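Local atomic coordinates of putative sugar binding protein (Bacteroides vulgatus ATCC 8482, PDB entry 3KEZ), a protein that probably binds sugars at the outer membrane as a calcium-containing member of the SusD family of nutrient-binding proteins. Residues F134-P137 / Y138-N142. Residues are numbered along the deposited sequence; the frame is centred on the assembly and turned at random.
Sequences FGYP and YLKDN. With EDO (1,2-ethanediol), chain E.
Lys140 N donates to Pro137 O (3.0 Å, N-H...O angle 148°), so the backbone turns back on itself right after the proline. One step on, Asp141 N donates to Tyr138 O at 3.2 Å. Both bonds span three residues, as in a 3-10 turn, and go with the short, weakly bonded helix 138-141. The side chain of Lys140 runs back over Tyr136. Lys140 CG lies anti to the backbone N (chi1 -176°) and the rest of the chain is extended. Lys140 CD passes CB of Tyr136 at 3.9 Å. Lys140 NZ then sits over the centre of the Tyr136 ring, 3.3 Å from its centroid and almost exactly on the ring normal. This is a close cation-pi contact. The ammonium also donates to Trp433 O, which helps fix it above the ring. A water lies between the two segments, 3.0 Å from Tyr136 O and 2.6 Å from Asp141 OD1, and can donate to either. OD2 of Asp141 hydrogen-bonds to Ser145 OG. Beside the tyrosine, an ethanediol, probably from the crystallisation liquor, accepts from Tyr136 N through O2 (3.0 Å). It also hydrogen-bonds to Leu146 O. Away from the calcium site, the arrangement is a surface turn that leads from the long helix 109-134, through a loop, into one short helical turn. It belongs to the largely helical, TPR-related fold of SusD-family proteins.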
loop_
_atom_site.group_PDB
_atom_site.type_symbol
_atom_site.label_atom_id
_atom_site.label_comp_id
_atom_site.label_asym_id
_atom_site.label_seq_id
_atom_site.Cartn_x
_atom_site.Cartn_y
_atom_site.Cartn_z
ATOM N N PHE A 134 12.685 1.270 4.662
ATOM C CA PHE A 134 14.059 1.540 5.087
ATOM C C PHE A 134 14.541 0.741 6.314
ATOM O O PHE A 134 15.716 0.844 6.665
ATOM C CB PHE A 134 14.273 3.045 5.347
ATOM C CG PHE A 134 14.161 3.908 4.088
ATOM C CD1 PHE A 134 15.208 3.993 3.196
ATOM C CD2 PHE A 134 12.984 4.597 3.809
ATOM C CE1 PHE A 134 15.095 4.747 2.030
ATOM C CE2 PHE A 134 12.872 5.397 2.654
ATOM C CZ PHE A 134 13.897 5.451 1.766
ATOM N N GLY A 135 13.649 -0.020 6.939
ATOM C CA GLY A 135 13.957 -0.835 8.121
ATOM C C GLY A 135 13.512 -2.280 7.996
ATOM O O GLY A 135 12.484 -2.580 7.386
ATOM N N TYR A 136 14.300 -3.193 8.569
ATOM C CA TYR A 136 13.936 -4.605 8.598
ATOM C C TYR A 136 12.561 -4.829 9.248
ATOM O O TYR A 136 12.167 -4.104 10.157
ATOM C CB TYR A 136 15.018 -5.431 9.316
ATOM C CG TYR A 136 16.253 -5.551 8.503
ATOM C CD1 TYR A 136 16.229 -6.170 7.277
ATOM C CD2 TYR A 136 17.452 -5.075 8.962
ATOM C CE1 TYR A 136 17.391 -6.297 6.498
ATOM C CE2 TYR A 136 18.602 -5.195 8.200
ATOM C CZ TYR A 136 18.563 -5.795 6.972
ATOM O OH TYR A 136 19.714 -5.916 6.224
ATOM N N PRO A 137 11.809 -5.827 8.759
ATOM C CA PRO A 137 10.468 -6.128 9.302
ATOM C C PRO A 137 10.490 -6.352 10.796
ATOM O O PRO A 137 11.420 -6.980 11.329
ATOM C CB PRO A 137 10.086 -7.435 8.602
ATOM C CG PRO A 137 11.356 -7.974 8.067
ATOM C CD PRO A 137 12.245 -6.836 7.793
ATOM N N TYR A 138 9.447 -5.871 11.445
ATOM C CA TYR A 138 9.285 -5.920 12.885
ATOM C C TYR A 138 9.604 -7.306 13.442
ATOM O O TYR A 138 10.445 -7.439 14.340
ATOM C CB TYR A 138 7.860 -5.518 13.261
ATOM C CG TYR A 138 7.681 -5.462 14.749
ATOM C CD1 TYR A 138 7.351 -6.609 15.464
ATOM C CD2 TYR A 138 7.905 -4.269 15.465
ATOM C CE1 TYR A 138 7.220 -6.582 16.824
ATOM C CE2 TYR A 138 7.785 -4.245 16.832
ATOM C CZ TYR A 138 7.452 -5.414 17.503
ATOM O OH TYR A 138 7.338 -5.441 18.855
ATOM N N LEU A 139 8.964 -8.342 12.879
ATOM C CA LEU A 139 9.083 -9.681 13.433
ATOM C C LEU A 139 10.445 -10.349 13.259
ATOM O O LEU A 139 10.698 -11.380 13.873
ATOM C CB LEU A 139 7.980 -10.585 12.900
ATOM C CG LEU A 139 6.623 -10.178 13.371
ATOM C CD1 LEU A 139 5.631 -10.958 12.544
ATOM C CD2 LEU A 139 6.524 -10.476 14.939
ATOM N N LYS A 140 11.338 -9.762 12.480
ATOM C CA LYS A 140 12.730 -10.247 12.439
ATOM C C LYS A 140 13.382 -10.237 13.836
ATOM O O LYS A 140 14.069 -11.191 14.227
ATOM C CB LYS A 140 13.578 -9.413 11.470
ATOM C CG LYS A 140 15.017 -9.907 11.284
ATOM C CD LYS A 140 15.779 -9.124 10.217
ATOM C CE LYS A 140 17.207 -9.599 9.978
ATOM N NZ LYS A 140 17.994 -8.607 9.180
ATOM N N ASP A 141 13.129 -9.177 14.591
ATOM C CA ASP A 141 13.761 -9.007 15.888
ATOM C C ASP A 141 12.932 -8.139 16.830
ATOM O O ASP A 141 13.481 -7.369 17.595
ATOM C CB ASP A 141 15.122 -8.334 15.676
ATOM C CG ASP A 141 14.997 -7.044 14.855
ATOM O OD1 ASP A 141 13.836 -6.588 14.538
ATOM O OD2 ASP A 141 16.048 -6.536 14.480
ATOM N N ASN A 142 11.615 -8.236 16.733
ATOM C CA ASN A 142 10.684 -7.379 17.501
ATOM C C ASN A 142 10.982 -5.900 17.452
ATOM O O ASN A 142 10.878 -5.213 18.470
ATOM C CB ASN A 142 10.538 -7.864 18.943
ATOM C CG ASN A 142 9.879 -9.223 19.019
ATOM O OD1 ASN A 142 9.076 -9.605 18.131
ATOM N ND2 ASN A 142 10.248 -9.997 20.049
HETATM C C1 EDO E . 19.138 -1.933 9.998
HETATM O O1 EDO E . 19.186 -1.764 11.424
HETATM C C2 EDO E . 17.837 -1.434 9.351
HETATM O O2 EDO E . 16.608 -1.909 9.941
HETATM O O HOH W 1 12.994 -4.634 12.982
#